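Local coordinates for protein acyl-coenzyme A oxidase acox-1.2 (PDB 5K3J) that catalyses the first, desaturating step of peroxisomal beta-oxidation of ascaroside side chains, using FAD and molecular oxygen, at residues G288-R293 with A383-L388; S294-E299 with T430-N435. All coordinates share one frame; numbering follows the deposited sequence.

Both contacts start on helix 287-315, whose first turns supply residues 288-293 and then 294-299. Following the chain through helix 343-363, contact 1 closes a loop of 89 residues when helix 379-405 brings 383-388 back against 288-293. Contact 2 closes a longer one of 130 residues, as the loop before helix 435-450 brings 430-435 to 294-299. The segments alternate along the chain, so the two closures cross. They also touch: the arginine of contact 1 reaches the loop of contact 2, and Ile-292 packs on Ala-432. Together, helix 287-315 and the substrate-binding loop 430-435 hold one acyl-CoA substrate, with helix 379-405 packed behind.

Contact 1. Residues G288-R293 with A383-L388; sequences GMVKIR and ALTSGL. With 6QA (~{S}-[2-[3-[[(2~{R})-4-[[[(2~{R},3~{S},4~{R},5~{R})-5-(6-aminopurin-9-yl)-4-oxidanyl-3-phosphonooxy-oxolan-2-yl]methoxy-oxidanyl-phosphoryl]oxy-oxidanyl-phosphoryl]oxy-3,3-dimethyl-2-oxidanyl-butanoyl]amino]propanoylamino]ethyl] 5-[(2~{R},3~{R},5~{R},6~{S})-6-methyl-3,5-bis(oxidanyl)oxan-2-yl]oxypentanethioate), chain E.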
loop_
_atom_site.group_PDB
_atom_site.type_symbol
_atom_site.label_atom_id
_atom_site.label_comp_id
_atom_site.label_asym_id
_atom_site.label_seq_id
_atom_site.Cartn_x
_atom_site.Cartn_y
_atom_site.Cartn_z
ATOM N N GLY A 288 16.449 -16.532 16.472
ATOM C CA GLY A 288 16.765 -15.773 15.276
ATOM C C GLY A 288 15.617 -14.868 14.878
ATOM O O GLY A 288 15.822 -13.743 14.422
ATOM N N MET A 289 14.400 -15.366 15.064
ATOM C CA MET A 289 13.197 -14.611 14.741
ATOM C C MET A 289 13.041 -13.380 15.626
ATOM O O MET A 289 12.672 -12.309 15.148
ATOM C CB MET A 289 11.965 -15.503 14.873
ATOM C CG MET A 289 11.442 -16.041 13.556
ATOM S SD MET A 289 10.752 -17.697 13.731
ATOM C CE MET A 289 9.794 -17.517 15.235
ATOM N N VAL A 290 13.325 -13.545 16.915
ATOM C CA VAL A 290 13.174 -12.469 17.887
ATOM C C VAL A 290 14.189 -11.357 17.636
ATOM O O VAL A 290 13.912 -10.189 17.905
ATOM C CB VAL A 290 13.305 -13.011 19.335
ATOM C CG1 VAL A 290 13.284 -11.881 20.363
ATOM C CG2 VAL A 290 12.189 -14.001 19.620
ATOM N N LYS A 291 15.353 -11.708 17.100
ATOM C CA LYS A 291 16.343 -10.689 16.767
ATOM C C LYS A 291 15.787 -9.746 15.706
ATOM O O LYS A 291 15.924 -8.525 15.814
ATOM C CB LYS A 291 17.651 -11.308 16.275
ATOM C CG LYS A 291 18.738 -10.265 16.066
ATOM C CD LYS A 291 19.909 -10.813 15.286
ATOM C CE LYS A 291 20.289 -9.869 14.155
ATOM N NZ LYS A 291 20.500 -8.471 14.629
ATOM N N ILE A 292 15.154 -10.322 14.688
ATOM C CA ILE A 292 14.536 -9.543 13.620
ATOM C C ILE A 292 13.423 -8.654 14.166
ATOM O O ILE A 292 13.428 -7.445 13.946
ATOM C CB ILE A 292 13.956 -10.448 12.515
ATOM C CG1 ILE A 292 15.066 -11.268 11.851
ATOM C CG2 ILE A 292 13.202 -9.613 11.487
ATOM C CD1 ILE A 292 16.165 -10.431 11.233
ATOM N N ARG A 293 12.482 -9.265 14.885
ATOM C CA ARG A 293 11.330 -8.554 15.442
ATOM C C ARG A 293 11.739 -7.407 16.358
ATOM O O ARG A 293 11.146 -6.328 16.322
ATOM C CB ARG A 293 10.428 -9.519 16.213
ATOM C CG ARG A 293 9.697 -10.536 15.354
ATOM C CD ARG A 293 9.017 -11.583 16.228
ATOM N NE ARG A 293 8.331 -12.598 15.439
ATOM C CZ ARG A 293 8.159 -13.858 15.827
ATOM N NH1 ARG A 293 8.630 -14.269 16.996
ATOM N NH2 ARG A 293 7.519 -14.708 15.040
ATOM N N ALA A 383 6.860 -11.416 23.467
ATOM C CA ALA A 383 5.518 -10.863 23.351
ATOM C C ALA A 383 5.530 -9.367 23.067
ATOM O O ALA A 383 4.696 -8.875 22.309
ATOM C CB ALA A 383 4.734 -11.143 24.597
ATOM N N LEU A 384 6.465 -8.645 23.681
ATOM C CA LEU A 384 6.609 -7.218 23.416
ATOM C C LEU A 384 6.905 -6.991 21.937
ATOM O O LEU A 384 6.220 -6.219 21.265
ATOM C CB LEU A 384 7.715 -6.603 24.275
ATOM C CG LEU A 384 7.989 -5.129 23.961
ATOM C CD1 LEU A 384 6.721 -4.296 24.132
ATOM C CD2 LEU A 384 9.125 -4.574 24.809
ATOM N N THR A 385 7.915 -7.697 21.433
ATOM C CA THR A 385 8.349 -7.571 20.046
ATOM C C THR A 385 7.360 -8.220 19.085
ATOM O O THR A 385 7.396 -7.968 17.880
ATOM C CB THR A 385 9.734 -8.195 19.841
ATOM O OG1 THR A 385 9.741 -9.531 20.358
ATOM C CG2 THR A 385 10.781 -7.383 20.567
ATOM N N SER A 386 6.475 -9.052 19.621
ATOM C CA SER A 386 5.437 -9.677 18.810
ATOM C C SER A 386 4.463 -8.633 18.290
ATOM O O SER A 386 4.155 -8.587 17.098
ATOM C CB SER A 386 4.686 -10.733 19.614
ATOM O OG SER A 386 5.546 -11.808 19.947
ATOM N N GLY A 387 3.979 -7.794 19.196
ATOM C CA GLY A 387 3.056 -6.739 18.828
ATOM C C GLY A 387 3.781 -5.530 18.279
ATOM O O GLY A 387 3.244 -4.807 17.441
ATOM N N LEU A 388 5.002 -5.311 18.753
ATOM C CA LEU A 388 5.778 -4.146 18.348
ATOM C C LEU A 388 6.048 -4.150 16.844
ATOM O O LEU A 388 5.917 -3.117 16.191
ATOM C CB LEU A 388 7.097 -4.082 19.117
ATOM C CG LEU A 388 7.778 -2.713 19.136
ATOM C CD1 LEU A 388 6.839 -1.681 19.723
ATOM C CD2 LEU A 388 9.080 -2.758 19.920
HETATM P P26 6QA E . 4.484 -22.856 17.731
HETATM P P29 6QA E . 3.391 -23.863 20.357
HETATM P P50 6QA E . 0.910 -19.721 25.449
HETATM O O01 6QA E . 13.737 -6.439 7.066
HETATM C C02 6QA E . 14.408 -7.628 7.536
HETATM C C03 6QA E . 14.018 -8.675 6.479
HETATM O O04 6QA E . 14.307 -9.933 6.886
HETATM C C05 6QA E . 13.406 -10.505 7.779
HETATM C C06 6QA E . 12.847 -11.800 7.126
HETATM C C07 6QA E . 12.547 -12.804 8.263
HETATM C C08 6QA E . 12.580 -14.220 7.690
HETATM C C09 6QA E . 11.297 -14.908 7.904
HETATM S S10 6QA E . 11.474 -16.589 8.695
HETATM C C11 6QA E . 10.433 -16.827 10.162
HETATM C C12 6QA E . 9.310 -15.846 10.335
HETATM N N13 6QA E . 8.127 -16.585 10.571
HETATM C C14 6QA E . 7.409 -16.484 11.825
HETATM C C15 6QA E . 6.090 -17.307 12.046
HETATM C C16 6QA E . 6.302 -18.203 13.312
HETATM N N17 6QA E . 5.138 -18.149 14.217
HETATM C C18 6QA E . 4.933 -19.277 15.136
HETATM C C19 6QA E . 3.740 -19.251 16.088
HETATM O O20 6QA E . 2.919 -18.149 15.772
HETATM C C21 6QA E . 4.193 -19.143 17.571
HETATM C C22 6QA E . 2.830 -19.295 18.379
HETATM C C23 6QA E . 4.917 -17.774 17.790
HETATM C C24 6QA E . 5.142 -20.237 18.053
HETATM O O25 6QA E . 4.434 -21.398 18.532
HETATM O O27 6QA E . 3.873 -22.787 16.323
HETATM O O28 6QA E . 3.606 -23.946 18.707
HETATM O O30 6QA E . 4.212 -24.999 20.975
HETATM O O31 6QA E . 3.852 -22.341 20.902
HETATM C C32 6QA E . 2.997 -21.529 21.614
HETATM C C33 6QA E . 3.454 -21.587 23.132
HETATM O O34 6QA E . 4.727 -21.533 23.227
HETATM C C35 6QA E . 5.167 -20.146 23.953
HETATM N N36 6QA E . 6.129 -19.447 23.085
HETATM C C37 6QA E . 6.022 -19.287 21.764
HETATM N N38 6QA E . 7.066 -18.617 21.274
HETATM C C39 6QA E . 7.897 -18.330 22.317
HETATM C C40 6QA E . 7.313 -18.860 23.469
HETATM N N41 6QA E . 7.948 -18.715 24.663
HETATM C C42 6QA E . 9.112 -18.067 24.724
HETATM N N43 6QA E . 9.709 -17.546 23.633
HETATM C C44 6QA E . 9.146 -17.655 22.429
HETATM N N45 6QA E . 9.796 -17.088 21.242
HETATM C C46 6QA E . 4.094 -19.451 24.173
HETATM O O47 6QA E . 4.019 -19.045 25.615
HETATM C C48 6QA E . 2.897 -20.337 23.838
HETATM O O49 6QA E . 2.194 -20.707 24.978
HETATM O O51 6QA E . -0.365 -20.504 25.342
HETATM O O52 6QA E . 0.842 -18.480 24.543
HETATM O O53 6QA E . 1.133 -19.251 26.860
HETATM O O54 6QA E . 1.931 -24.067 20.675
HETATM O O55 6QA E . 5.918 -23.341 17.627
HETATM O O56 6QA E . 5.685 -20.208 15.120
HETATM O O57 6QA E . 7.796 -15.792 12.707
HETATM O O58 6QA E . 10.272 -14.346 7.537
HETATM O O59 6QA E . 14.728 -8.449 5.231
HETATM C C60 6QA E . 16.150 -8.437 5.403
HETATM C C61 6QA E . 16.674 -8.282 3.993
HETATM C C62 6QA E . 16.577 -7.317 6.389
HETATM C C63 6QA E . 15.861 -7.407 7.670
HETATM O O64 6QA E . 18.017 -7.441 6.660
#
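A small, buried helix-helix contact joins helix 287-315 to helix 379-405 in the helical C-terminal region of this acyl-CoA oxidase, beside the substrate channel. Its centre is Arg-293 against Thr-385, whose backbones come close, with the two CA atoms 5.6 Å apart. The CB of Arg-293 rests on the CB of Thr-385 at 3.9 Å and is about as near to that residue's carbonyl O. Threonine suits so close an approach of backbones because it is short and its hydroxyl can be satisfied within its own helix: OG1 turns back to bond the carbonyls of Leu-381 and His-382, leaving CB to face Arg-293. Val-290, one turn before Arg-293, adds a looser touch, its CG1 lying 4.3 Å from Thr-385 OG1.

Across 383-388 it is the root of the arginine that packs; the rest of the chain passes on to the substrate. With CG anti to the carbonyl carbon (chi1 -69°) and the chain extended from CG to NE, the guanidinium is carried along to the bound ascaroside-CoA. There NH2 lies 2.6 Å from O57, the carbonyl oxygen of the amide nearer the thioester, in an oblique approach, while NE is hydrogen-bonded to the backbone O of Ala-432. Arginine suits this substrate-binding position, being long enough to reach both substrate and loop. Met-289 CB sits over one face of the guanidinium, 4.1 Å above its plane and toward the rim. Flexible Met-289 lies beside the pantetheine arm next to the sulfur, CG meeting C11 at 3.6 Å; branched Ile-292 lies beside the far end of the five-carbon acyl chain, CG2 meeting C05 at 3.8 Å.

Two more helices frame the pair: Arg-293, Ser-386 and Ala-383 pack on helix 435-450, while Val-290 and Leu-388 meet Tyr-363, Thr-355 and Thr-359 of helix 343-363.

Contact 2. Residues S294-E299 with T430-N435; sequences SQMAME and TYAGEN. Unlike the reference sequence in segment 430-435: Ala-432 (reference Glu). With 6QA (~{S}-[2-[3-[[(2~{R})-4-[[[(2~{R},3~{S},4~{R},5~{R})-5-(6-aminopurin-9-yl)-4-oxidanyl-3-phosphonooxy-oxolan-2-yl]methoxy-oxidanyl-phosphoryl]oxy-oxidanyl-phosphoryl]oxy-3,3-dimethyl-2-oxidanyl-butanoyl]amino]propanoylamino]ethyl] 5-[(2~{R},3~{R},5~{R},6~{S})-6-methyl-3,5-bis(oxidanyl)oxan-2-yl]oxypentanethioate), chain E.
Tyr-431 and Ala-432 of the substrate-binding loop 430-435 meet Met-296 and Glu-299 of helix 287-315 at the ascaroside end of the substrate pocket. Tyr-431 spans from the thioester to the sugar. Its CB is 3.4 Å from O58, the thioester oxygen of the substrate. Beyond CG, which chi1 (65°) places between the backbone N and carbonyl carbon, the ring lies along the acyl chain: CD1 is 3.7 Å from C05, and on the same face the sugar carbon C03 lies farther out, over the CZ end and offset toward the rim. Met-296 CE approaches CE1 obliquely at 4.2 Å, a pliable apolar filler that also places its SD against Ala-432 CB. At the tip, OH is 2.8 Å from the sugar hydroxyl O01 and is hydrogen-bonded to a water lying in the ring plane.

That water donates to Glu-299 OE1, which also accepts a hydrogen bond from O01 (2.9 Å). A carboxylate at this spot suits a hydroxylated substrate, and Glu-299 is important for binding the five-carbon omega-ascaroside. A phenylalanine in place of Tyr-431 would probably leave this water held from the Glu-299 side without its tyrosine partner, freeing it to shift.

Ala-432 stands where the reference has the glutamate predicted to be the proton acceptor; its backbone N makes a hydrogen bond to O58 at 2.9 Å, nearly straight at 170°. At Gly-433 a side chain would collide with the carbonyl O of Ala-432. Glu-434 then caps helix 435-450 through Met-436 N and pairs with Arg-341 of the second subunit, while Met-296 also packs on Lys-389 of helix 379-405.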
loop_
_atom_site.group_PDB
_atom_site.type_symbol
_atom_site.label_atom_id
_atom_site.label_comp_id
_atom_site.label_asym_id
_atom_site.label_seq_id
_atom_site.Cartn_x
_atom_site.Cartn_y
_atom_site.Cartn_z
ATOM N N SER A 294 12.744 -7.653 17.191
ATOM C CA SER A 294 13.279 -6.618 18.063
ATOM C C SER A 294 13.879 -5.481 17.242
ATOM O O SER A 294 13.816 -4.316 17.632
ATOM C CB SER A 294 14.336 -7.204 19.006
ATOM O OG SER A 294 15.393 -7.810 18.279
ATOM N N GLN A 295 14.432 -5.830 16.086
ATOM C CA GLN A 295 15.200 -4.887 15.284
ATOM C C GLN A 295 14.349 -4.005 14.363
ATOM O O GLN A 295 14.745 -2.889 14.035
ATOM C CB GLN A 295 16.244 -5.664 14.467
ATOM C CG GLN A 295 17.061 -4.843 13.487
ATOM C CD GLN A 295 16.580 -5.005 12.058
ATOM O OE1 GLN A 295 15.502 -5.546 11.812
ATOM N NE2 GLN A 295 17.384 -4.543 11.106
ATOM N N MET A 296 13.174 -4.479 13.962
ATOM C CA MET A 296 12.426 -3.770 12.921
ATOM C C MET A 296 11.624 -2.567 13.414
ATOM O O MET A 296 11.035 -1.855 12.613
ATOM C CB MET A 296 11.497 -4.733 12.176
ATOM C CG MET A 296 10.871 -5.818 13.024
ATOM S SD MET A 296 10.034 -7.030 11.981
ATOM C CE MET A 296 8.894 -5.961 11.110
ATOM N N ALA A 297 11.603 -2.325 14.718
ATOM C CA ALA A 297 11.071 -1.057 15.200
ATOM C C ALA A 297 12.021 0.045 14.742
ATOM O O ALA A 297 11.595 1.108 14.286
ATOM C CB ALA A 297 10.916 -1.053 16.713
ATOM N N MET A 298 13.315 -0.239 14.856
ATOM C CA MET A 298 14.368 0.633 14.360
ATOM C C MET A 298 14.291 0.784 12.845
ATOM O O MET A 298 14.303 1.897 12.321
ATOM C CB MET A 298 15.730 0.073 14.758
ATOM C CG MET A 298 16.905 0.787 14.130
ATOM S SD MET A 298 17.117 2.449 14.776
ATOM C CE MET A 298 17.465 2.074 16.491
ATOM N N GLU A 299 14.209 -0.350 12.154
ATOM C CA GLU A 299 14.270 -0.393 10.695
ATOM C C GLU A 299 12.996 0.139 10.033
ATOM O O GLU A 299 13.060 0.841 9.020
ATOM C CB GLU A 299 14.532 -1.822 10.229
ATOM C CG GLU A 299 14.700 -1.969 8.731
ATOM C CD GLU A 299 14.770 -3.417 8.295
ATOM O OE1 GLU A 299 14.129 -4.264 8.952
ATOM O OE2 GLU A 299 15.464 -3.710 7.298
ATOM N N THR A 430 4.271 -9.152 7.108
ATOM C CA THR A 430 4.083 -10.557 6.773
ATOM C C THR A 430 5.258 -11.410 7.240
ATOM O O THR A 430 5.071 -12.350 8.012
ATOM C CB THR A 430 3.886 -10.752 5.257
ATOM O OG1 THR A 430 2.653 -10.144 4.849
ATOM C CG2 THR A 430 3.856 -12.234 4.915
ATOM N N TYR A 431 6.466 -11.088 6.781
ATOM C CA TYR A 431 7.639 -11.859 7.185
ATOM C C TYR A 431 7.878 -11.669 8.676
ATOM O O TYR A 431 7.323 -10.750 9.278
ATOM C CB TYR A 431 8.890 -11.472 6.367
ATOM C CG TYR A 431 9.413 -10.049 6.534
ATOM C CD1 TYR A 431 9.847 -9.572 7.770
ATOM C CD2 TYR A 431 9.527 -9.204 5.439
ATOM C CE1 TYR A 431 10.335 -8.287 7.915
ATOM C CE2 TYR A 431 10.016 -7.914 5.575
ATOM C CZ TYR A 431 10.422 -7.462 6.814
ATOM O OH TYR A 431 10.910 -6.181 6.956
ATOM N N ALA A 432 8.712 -12.527 9.255
ATOM C CA ALA A 432 9.011 -12.494 10.685
ATOM C C ALA A 432 7.735 -12.543 11.526
ATOM O O ALA A 432 7.672 -11.975 12.616
ATOM C CB ALA A 432 9.833 -11.255 11.032
ATOM N N GLY A 433 6.725 -13.238 11.012
ATOM C CA GLY A 433 5.466 -13.411 11.712
ATOM C C GLY A 433 4.331 -12.609 11.104
ATOM O O GLY A 433 4.398 -11.384 11.037
ATOM N N GLU A 434 3.290 -13.303 10.653
ATOM C CA GLU A 434 2.086 -12.647 10.152
ATOM C C GLU A 434 1.509 -11.741 11.245
ATOM O O GLU A 434 1.356 -12.169 12.389
ATOM C CB GLU A 434 1.055 -13.690 9.700
ATOM C CG GLU A 434 0.119 -13.229 8.588
ATOM C CD GLU A 434 -0.810 -12.111 9.022
ATOM O OE1 GLU A 434 -1.505 -12.282 10.047
ATOM O OE2 GLU A 434 -0.837 -11.059 8.346
ATOM N N ASN A 435 1.198 -10.497 10.882
ATOM C CA ASN A 435 0.827 -9.453 11.843
ATOM C C ASN A 435 -0.322 -9.818 12.781
ATOM O O ASN A 435 -0.241 -9.573 13.985
ATOM C CB ASN A 435 0.482 -8.156 11.102
ATOM C CG ASN A 435 1.677 -7.230 10.966
ATOM O OD1 ASN A 435 1.519 -6.032 10.734
ATOM N ND2 ASN A 435 2.880 -7.781 11.103
HETATM P P26 6QA E . 4.484 -22.856 17.731
HETATM P P29 6QA E . 3.391 -23.863 20.357
HETATM P P50 6QA E . 0.910 -19.721 25.449
HETATM O O01 6QA E . 13.737 -6.439 7.066
HETATM C C02 6QA E . 14.408 -7.628 7.536
HETATM C C03 6QA E . 14.018 -8.675 6.479
HETATM O O04 6QA E . 14.307 -9.933 6.886
HETATM C C05 6QA E . 13.406 -10.505 7.779
HETATM C C06 6QA E . 12.847 -11.800 7.126
HETATM C C07 6QA E . 12.547 -12.804 8.263
HETATM C C08 6QA E . 12.580 -14.220 7.690
HETATM C C09 6QA E . 11.297 -14.908 7.904
HETATM S S10 6QA E . 11.474 -16.589 8.695
HETATM C C11 6QA E . 10.433 -16.827 10.162
HETATM C C12 6QA E . 9.310 -15.846 10.335
HETATM N N13 6QA E . 8.127 -16.585 10.571
HETATM C C14 6QA E . 7.409 -16.484 11.825
HETATM C C15 6QA E . 6.090 -17.307 12.046
HETATM C C16 6QA E . 6.302 -18.203 13.312
HETATM N N17 6QA E . 5.138 -18.149 14.217
HETATM C C18 6QA E . 4.933 -19.277 15.136
HETATM C C19 6QA E . 3.740 -19.251 16.088
HETATM O O20 6QA E . 2.919 -18.149 15.772
HETATM C C21 6QA E . 4.193 -19.143 17.571
HETATM C C22 6QA E . 2.830 -19.295 18.379
HETATM C C23 6QA E . 4.917 -17.774 17.790
HETATM C C24 6QA E . 5.142 -20.237 18.053
HETATM O O25 6QA E . 4.434 -21.398 18.532
HETATM O O27 6QA E . 3.873 -22.787 16.323
HETATM O O28 6QA E . 3.606 -23.946 18.707
HETATM O O30 6QA E . 4.212 -24.999 20.975
HETATM O O31 6QA E . 3.852 -22.341 20.902
HETATM C C32 6QA E . 2.997 -21.529 21.614
HETATM C C33 6QA E . 3.454 -21.587 23.132
HETATM O O34 6QA E . 4.727 -21.533 23.227
HETATM C C35 6QA E . 5.167 -20.146 23.953
HETATM N N36 6QA E . 6.129 -19.447 23.085
HETATM C C37 6QA E . 6.022 -19.287 21.764
HETATM N N38 6QA E . 7.066 -18.617 21.274
HETATM C C39 6QA E . 7.897 -18.330 22.317
HETATM C C40 6QA E . 7.313 -18.860 23.469
HETATM N N41 6QA E . 7.948 -18.715 24.663
HETATM C C42 6QA E . 9.112 -18.067 24.724
HETATM N N43 6QA E . 9.709 -17.546 23.633
HETATM C C44 6QA E . 9.146 -17.655 22.429
HETATM N N45 6QA E . 9.796 -17.088 21.242
HETATM C C46 6QA E . 4.094 -19.451 24.173
HETATM O O47 6QA E . 4.019 -19.045 25.615
HETATM C C48 6QA E . 2.897 -20.337 23.838
HETATM O O49 6QA E . 2.194 -20.707 24.978
HETATM O O51 6QA E . -0.365 -20.504 25.342
HETATM O O52 6QA E . 0.842 -18.480 24.543
HETATM O O53 6QA E . 1.133 -19.251 26.860
HETATM O O54 6QA E . 1.931 -24.067 20.675
HETATM O O55 6QA E . 5.918 -23.341 17.627
HETATM O O56 6QA E . 5.685 -20.208 15.120
HETATM O O57 6QA E . 7.796 -15.792 12.707
HETATM O O58 6QA E . 10.272 -14.346 7.537
HETATM O O59 6QA E . 14.728 -8.449 5.231
HETATM C C60 6QA E . 16.150 -8.437 5.403
HETATM C C61 6QA E . 16.674 -8.282 3.993
HETATM C C62 6QA E . 16.577 -7.317 6.389
HETATM C C63 6QA E . 15.861 -7.407 7.670
HETATM O O64 6QA E . 18.017 -7.441 6.660
HETATM O O HOH W 1 11.645 -4.287 8.913
#